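Local structure of alkane monooxygenase (Geobacillus thermodenitrificans, 3B9O) at residues 354-366 with 389-402. The protein belongs to the luciferase-like monooxygenases, a TIM-barrel family, and binds flavin mononucleotide. Numbering follows the deposited sequence.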
loop_
_atom_site.group_PDB
_atom_site.type_symbol
_atom_site.label_atom_id
_atom_site.label_comp_id
_atom_site.label_asym_id
_atom_site.label_seq_id
_atom_site.Cartn_x
_atom_site.Cartn_y
_atom_site.Cartn_z
ATOM N N GLY A 354 4.373 -11.096 21.941
ATOM C CA GLY A 354 3.850 -11.931 23.017
ATOM C C GLY A 354 3.043 -13.096 22.494
ATOM O O GLY A 354 3.297 -13.580 21.407
ATOM N N THR A 355 2.085 -13.536 23.282
ATOM C CA THR A 355 1.220 -14.666 22.911
ATOM C C THR A 355 0.131 -14.181 21.974
ATOM O O THR A 355 -0.109 -12.973 21.900
ATOM C CB THR A 355 0.573 -15.283 24.144
ATOM O OG1 THR A 355 -0.280 -14.286 24.733
ATOM C CG2 THR A 355 1.663 -15.733 25.164
ATOM N N PRO A 356 -0.570 -15.117 21.287
ATOM C CA PRO A 356 -1.674 -14.698 20.414
ATOM C C PRO A 356 -2.797 -13.949 21.124
ATOM O O PRO A 356 -3.399 -13.085 20.497
ATOM C CB PRO A 356 -2.232 -16.004 19.864
ATOM C CG PRO A 356 -1.128 -17.027 20.055
ATOM C CD PRO A 356 -0.340 -16.573 21.239
ATOM N N LYS A 357 -3.097 -14.297 22.380
ATOM C CA LYS A 357 -4.114 -13.565 23.115
ATOM C C LYS A 357 -3.718 -12.098 23.217
ATOM O O LYS A 357 -4.540 -11.212 22.906
ATOM C CB LYS A 357 -4.437 -14.138 24.509
ATOM C CG LYS A 357 -5.704 -13.410 25.127
ATOM C CD LYS A 357 -5.958 -13.763 26.585
ATOM C CE LYS A 357 -7.108 -12.884 27.130
ATOM N NZ LYS A 357 -6.597 -11.467 27.320
ATOM N N LYS A 358 -2.478 -11.849 23.619
ATOM C CA LYS A 358 -1.952 -10.465 23.721
ATOM C C LYS A 358 -1.964 -9.720 22.384
ATOM O O LYS A 358 -2.409 -8.556 22.321
ATOM C CB LYS A 358 -0.538 -10.427 24.308
ATOM C CG LYS A 358 0.050 -9.006 24.344
ATOM C CD LYS A 358 1.271 -8.895 25.213
ATOM C CE LYS A 358 1.811 -7.459 25.093
ATOM N NZ LYS A 358 3.276 -7.409 25.062
ATOM N N VAL A 359 -1.451 -10.348 21.330
ATOM C CA VAL A 359 -1.413 -9.656 20.004
ATOM C C VAL A 359 -2.820 -9.240 19.593
ATOM O O VAL A 359 -3.076 -8.112 19.136
ATOM C CB VAL A 359 -0.758 -10.572 18.905
ATOM C CG1 VAL A 359 -0.839 -9.955 17.484
ATOM C CG2 VAL A 359 0.699 -10.895 19.287
ATOM N N ALA A 360 -3.736 -10.179 19.716
ATOM C CA ALA A 360 -5.114 -9.948 19.381
ATOM C C ALA A 360 -5.747 -8.837 20.226
ATOM O O ALA A 360 -6.499 -7.961 19.699
ATOM C CB ALA A 360 -5.904 -11.266 19.531
ATOM N N ASP A 361 -5.490 -8.898 21.540
ATOM C CA ASP A 361 -5.899 -7.796 22.458
ATOM C C ASP A 361 -5.440 -6.406 21.983
ATOM O O ASP A 361 -6.240 -5.443 21.934
ATOM C CB ASP A 361 -5.413 -8.043 23.908
ATOM C CG ASP A 361 -6.149 -9.188 24.595
ATOM O OD1 ASP A 361 -7.240 -9.571 24.132
ATOM O OD2 ASP A 361 -5.632 -9.737 25.605
ATOM N N GLU A 362 -4.168 -6.319 21.620
ATOM C CA GLU A 362 -3.580 -5.037 21.189
ATOM C C GLU A 362 -4.108 -4.597 19.846
ATOM O O GLU A 362 -4.396 -3.420 19.652
ATOM C CB GLU A 362 -2.046 -5.096 21.225
ATOM C CG GLU A 362 -1.584 -5.330 22.658
ATOM C CD GLU A 362 -0.087 -5.273 22.834
ATOM O OE1 GLU A 362 0.339 -4.863 23.943
ATOM O OE2 GLU A 362 0.669 -5.629 21.897
ATOM N N MET A 363 -4.293 -5.551 18.933
ATOM C CA MET A 363 -4.955 -5.253 17.660
ATOM C C MET A 363 -6.358 -4.755 17.864
ATOM O O MET A 363 -6.767 -3.741 17.293
ATOM C CB MET A 363 -4.932 -6.472 16.762
ATOM C CG MET A 363 -3.472 -6.872 16.333
ATOM S SD MET A 363 -3.512 -8.361 15.281
ATOM C CE MET A 363 -4.375 -7.772 13.842
ATOM N N GLN A 364 -7.097 -5.477 18.690
ATOM C CA GLN A 364 -8.473 -5.140 19.001
ATOM C C GLN A 364 -8.568 -3.743 19.661
ATOM O O GLN A 364 -9.481 -2.974 19.353
ATOM C CB GLN A 364 -9.109 -6.265 19.839
ATOM C CG GLN A 364 -10.535 -5.954 20.355
ATOM C CD GLN A 364 -11.115 -7.088 21.161
ATOM O OE1 GLN A 364 -10.410 -8.038 21.552
ATOM N NE2 GLN A 364 -12.406 -6.994 21.441
ATOM N N TYR A 365 -7.585 -3.396 20.511
ATOM C CA TYR A 365 -7.594 -2.102 21.213
ATOM C C TYR A 365 -7.528 -0.939 20.219
ATOM O O TYR A 365 -8.285 0.020 20.303
ATOM C CB TYR A 365 -6.412 -2.027 22.182
ATOM C CG TYR A 365 -6.617 -0.970 23.252
ATOM C CD1 TYR A 365 -5.827 0.184 23.275
ATOM C CD2 TYR A 365 -7.649 -1.098 24.203
ATOM C CE1 TYR A 365 -6.022 1.150 24.286
ATOM C CE2 TYR A 365 -7.835 -0.113 25.231
ATOM C CZ TYR A 365 -7.002 0.987 25.237
ATOM O OH TYR A 365 -7.145 1.971 26.169
ATOM N N LEU A 366 -6.611 -1.039 19.269
ATOM C CA LEU A 366 -6.459 -0.024 18.217
ATOM C C LEU A 366 -7.718 0.104 17.378
ATOM O O LEU A 366 -8.230 1.214 17.139
ATOM C CB LEU A 366 -5.221 -0.375 17.375
ATOM C CG LEU A 366 -3.826 0.261 17.461
ATOM C CD1 LEU A 366 -3.544 1.216 18.606
ATOM C CD2 LEU A 366 -2.703 -0.831 17.282
ATOM N N PHE A 389 2.012 -15.522 12.273
ATOM C CA PHE A 389 0.748 -14.799 12.372
ATOM C C PHE A 389 -0.431 -15.725 11.997
ATOM O O PHE A 389 -1.436 -15.793 12.706
ATOM C CB PHE A 389 0.725 -13.553 11.464
ATOM C CG PHE A 389 -0.506 -12.689 11.664
ATOM C CD1 PHE A 389 -1.637 -12.874 10.852
ATOM C CD2 PHE A 389 -0.555 -11.727 12.696
ATOM C CE1 PHE A 389 -2.800 -12.079 11.035
ATOM C CE2 PHE A 389 -1.709 -10.921 12.891
ATOM C CZ PHE A 389 -2.834 -11.113 12.066
ATOM N N ILE A 390 -0.296 -16.408 10.870
ATOM C CA ILE A 390 -1.297 -17.347 10.406
ATOM C C ILE A 390 -1.496 -18.541 11.353
ATOM O O ILE A 390 -2.636 -18.918 11.626
ATOM C CB ILE A 390 -1.025 -17.796 8.942
ATOM C CG1 ILE A 390 -1.213 -16.578 8.016
ATOM C CG2 ILE A 390 -1.999 -18.945 8.531
ATOM C CD1 ILE A 390 -0.705 -16.711 6.562
ATOM N N GLU A 391 -0.415 -19.143 11.835
ATOM C CA GLU A 391 -0.580 -20.314 12.705
ATOM C C GLU A 391 -1.128 -19.977 14.092
ATOM O O GLU A 391 -1.868 -20.760 14.633
ATOM C CB GLU A 391 0.722 -21.102 12.836
ATOM C CG GLU A 391 1.239 -21.645 11.495
ATOM C CD GLU A 391 2.548 -22.418 11.618
ATOM O OE1 GLU A 391 2.884 -23.111 10.640
ATOM O OE2 GLU A 391 3.241 -22.341 12.662
ATOM N N LEU A 392 -0.710 -18.844 14.659
ATOM C CA LEU A 392 -1.010 -18.486 16.073
ATOM C C LEU A 392 -2.036 -17.344 16.273
ATOM O O LEU A 392 -2.962 -17.467 17.073
ATOM C CB LEU A 392 0.293 -18.168 16.826
ATOM C CG LEU A 392 1.373 -19.259 16.881
ATOM C CD1 LEU A 392 2.634 -18.769 17.595
ATOM C CD2 LEU A 392 0.813 -20.515 17.547
ATOM N N VAL A 393 -1.916 -16.255 15.531
ATOM C CA VAL A 393 -2.821 -15.130 15.778
ATOM C C VAL A 393 -4.174 -15.306 15.080
ATOM O O VAL A 393 -5.222 -14.926 15.632
ATOM C CB VAL A 393 -2.210 -13.776 15.401
ATOM C CG1 VAL A 393 -3.212 -12.600 15.767
ATOM C CG2 VAL A 393 -0.867 -13.609 16.113
ATOM N N VAL A 394 -4.145 -15.800 13.843
ATOM C CA VAL A 394 -5.374 -15.904 13.041
ATOM C C VAL A 394 -6.493 -16.735 13.771
ATOM O O VAL A 394 -7.631 -16.278 13.844
ATOM C CB VAL A 394 -5.092 -16.392 11.583
ATOM C CG1 VAL A 394 -6.356 -17.016 10.937
ATOM C CG2 VAL A 394 -4.506 -15.197 10.720
ATOM N N PRO A 395 -6.170 -17.935 14.301
ATOM C CA PRO A 395 -7.236 -18.714 14.993
ATOM C C PRO A 395 -7.791 -17.987 16.243
ATOM O O PRO A 395 -8.999 -18.052 16.530
ATOM C CB PRO A 395 -6.532 -20.041 15.388
ATOM C CG PRO A 395 -5.360 -20.113 14.493
ATOM C CD PRO A 395 -4.901 -18.683 14.241
ATOM N N GLU A 396 -6.913 -17.264 16.938
ATOM C CA GLU A 396 -7.303 -16.452 18.095
ATOM C C GLU A 396 -8.270 -15.320 17.689
ATOM O O GLU A 396 -9.301 -15.111 18.318
ATOM C CB GLU A 396 -6.052 -15.870 18.753
ATOM C CG GLU A 396 -6.344 -14.893 19.933
ATOM C CD GLU A 396 -6.833 -15.609 21.194
ATOM O OE1 GLU A 396 -6.635 -16.853 21.317
ATOM O OE2 GLU A 396 -7.408 -14.901 22.052
ATOM N N LEU A 397 -7.917 -14.590 16.643
ATOM C CA LEU A 397 -8.798 -13.579 16.074
ATOM C C LEU A 397 -10.133 -14.175 15.603
ATOM O O LEU A 397 -11.184 -13.570 15.799
ATOM C CB LEU A 397 -8.107 -12.909 14.870
ATOM C CG LEU A 397 -7.374 -11.579 14.962
ATOM C CD1 LEU A 397 -7.201 -10.976 16.347
ATOM C CD2 LEU A 397 -6.140 -11.475 14.019
ATOM N N GLN A 398 -10.073 -15.321 14.924
ATOM C CA GLN A 398 -11.281 -15.994 14.385
ATOM C C GLN A 398 -12.275 -16.442 15.479
ATOM O O GLN A 398 -13.477 -16.184 15.383
ATOM C CB GLN A 398 -10.888 -17.192 13.514
ATOM C CG GLN A 398 -10.267 -16.783 12.171
ATOM C CD GLN A 398 -9.684 -17.943 11.357
ATOM O OE1 GLN A 398 -9.702 -17.898 10.108
ATOM N NE2 GLN A 398 -9.156 -18.954 12.026
ATOM N N LYS A 399 -11.746 -17.070 16.530
ATOM C CA LYS A 399 -12.544 -17.536 17.676
ATOM C C LYS A 399 -13.277 -16.354 18.346
ATOM O O LYS A 399 -14.401 -16.487 18.842
ATOM C CB LYS A 399 -11.638 -18.305 18.643
ATOM C CG LYS A 399 -11.927 -18.118 20.109
ATOM C CD LYS A 399 -10.668 -17.704 20.895
ATOM C CE LYS A 399 -9.820 -18.904 21.316
ATOM N NZ LYS A 399 -8.827 -18.492 22.376
ATOM N N ARG A 400 -12.652 -15.186 18.328
ATOM C CA ARG A 400 -13.224 -13.993 18.938
ATOM C C ARG A 400 -14.174 -13.180 18.069
ATOM O O ARG A 400 -14.672 -12.128 18.511
ATOM C CB ARG A 400 -12.101 -13.058 19.327
ATOM C CG ARG A 400 -11.261 -13.508 20.434
ATOM C CD ARG A 400 -10.518 -12.245 20.768
ATOM N NE ARG A 400 -9.301 -12.544 21.435
ATOM C CZ ARG A 400 -8.496 -11.639 21.954
ATOM N NH1 ARG A 400 -8.782 -10.336 21.928
ATOM N NH2 ARG A 400 -7.408 -12.072 22.509
ATOM N N GLY A 401 -14.408 -13.628 16.839
ATOM C CA GLY A 401 -15.230 -12.876 15.894
ATOM C C GLY A 401 -14.547 -11.657 15.284
ATOM O O GLY A 401 -15.229 -10.774 14.761
ATOM N N LEU A 402 -13.214 -11.613 15.331
ATOM C CA LEU A 402 -12.465 -10.398 14.932
ATOM C C LEU A 402 -11.817 -10.492 13.535
ATOM O O LEU A 402 -11.075 -9.595 13.103
ATOM C CB LEU A 402 -11.370 -10.123 15.960
ATOM C CG LEU A 402 -11.849 -9.625 17.340
ATOM C CD1 LEU A 402 -10.674 -9.776 18.289
ATOM C CD2 LEU A 402 -12.343 -8.186 17.288
#
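Ala360 and Arg400 meet where the helices of 356-366 and 389-399 pack across each other, their axes 8.8 Å apart at closest approach and crossing at -60°. The small methyl of Ala360 lets the helices close in: its CB lies over one face of the Arg400 guanidinium, toward the rim, and presses against Leu397 CD1 at 3.5 Å, a tight carbon pair.

On the barrel side the contact is apolar. Pro356, whose missing N-H costs nothing in the first turn of a helix, sets CG 3.7 Å from Leu392 CB; its CB also touches the Leu392 carbonyl. Branched Val359 and Val393 cross at about a right angle through their methyls. Flexible Met363 bends at its last torsion (chi3 65°), which carries CE to Leu397 CD2, while its SD sits at the edge of the Phe389 ring, 3.9 Å from CE2, a Met-aromatic contact. Ile7 of strand 6-12 touches Met363, Phe389 and Leu397, and Val359 and Val393 rest on strand 276-285, so this layer joins both helices to the barrel strands.

The outer side is polar. Arg400, extended from CG to NE, forms a salt bridge with Asp361, NH1 lying 2.8 Å from OD1, which is met on its anti side, 22° out of the carboxylate plane. Weak bonds run from NH2 to the same OD1 and to Lys357 O, and from NH1 to Gln364 OE1; the amide nitrogen of Gln364 turns to Glu368. Arg400 NE and NH2 both bind OE2 of Glu396, one turn earlier, in the guanidinium plane, fixing the group's rotation. Lys357 and Lys399 extend the network through Asp361 and Glu396.

The carboxylates of Asp361 and Glu396 probably balance the charge of Arg400, which would in turn lower their pKa values, making it an ionic clasp outside the hydrophobic seam.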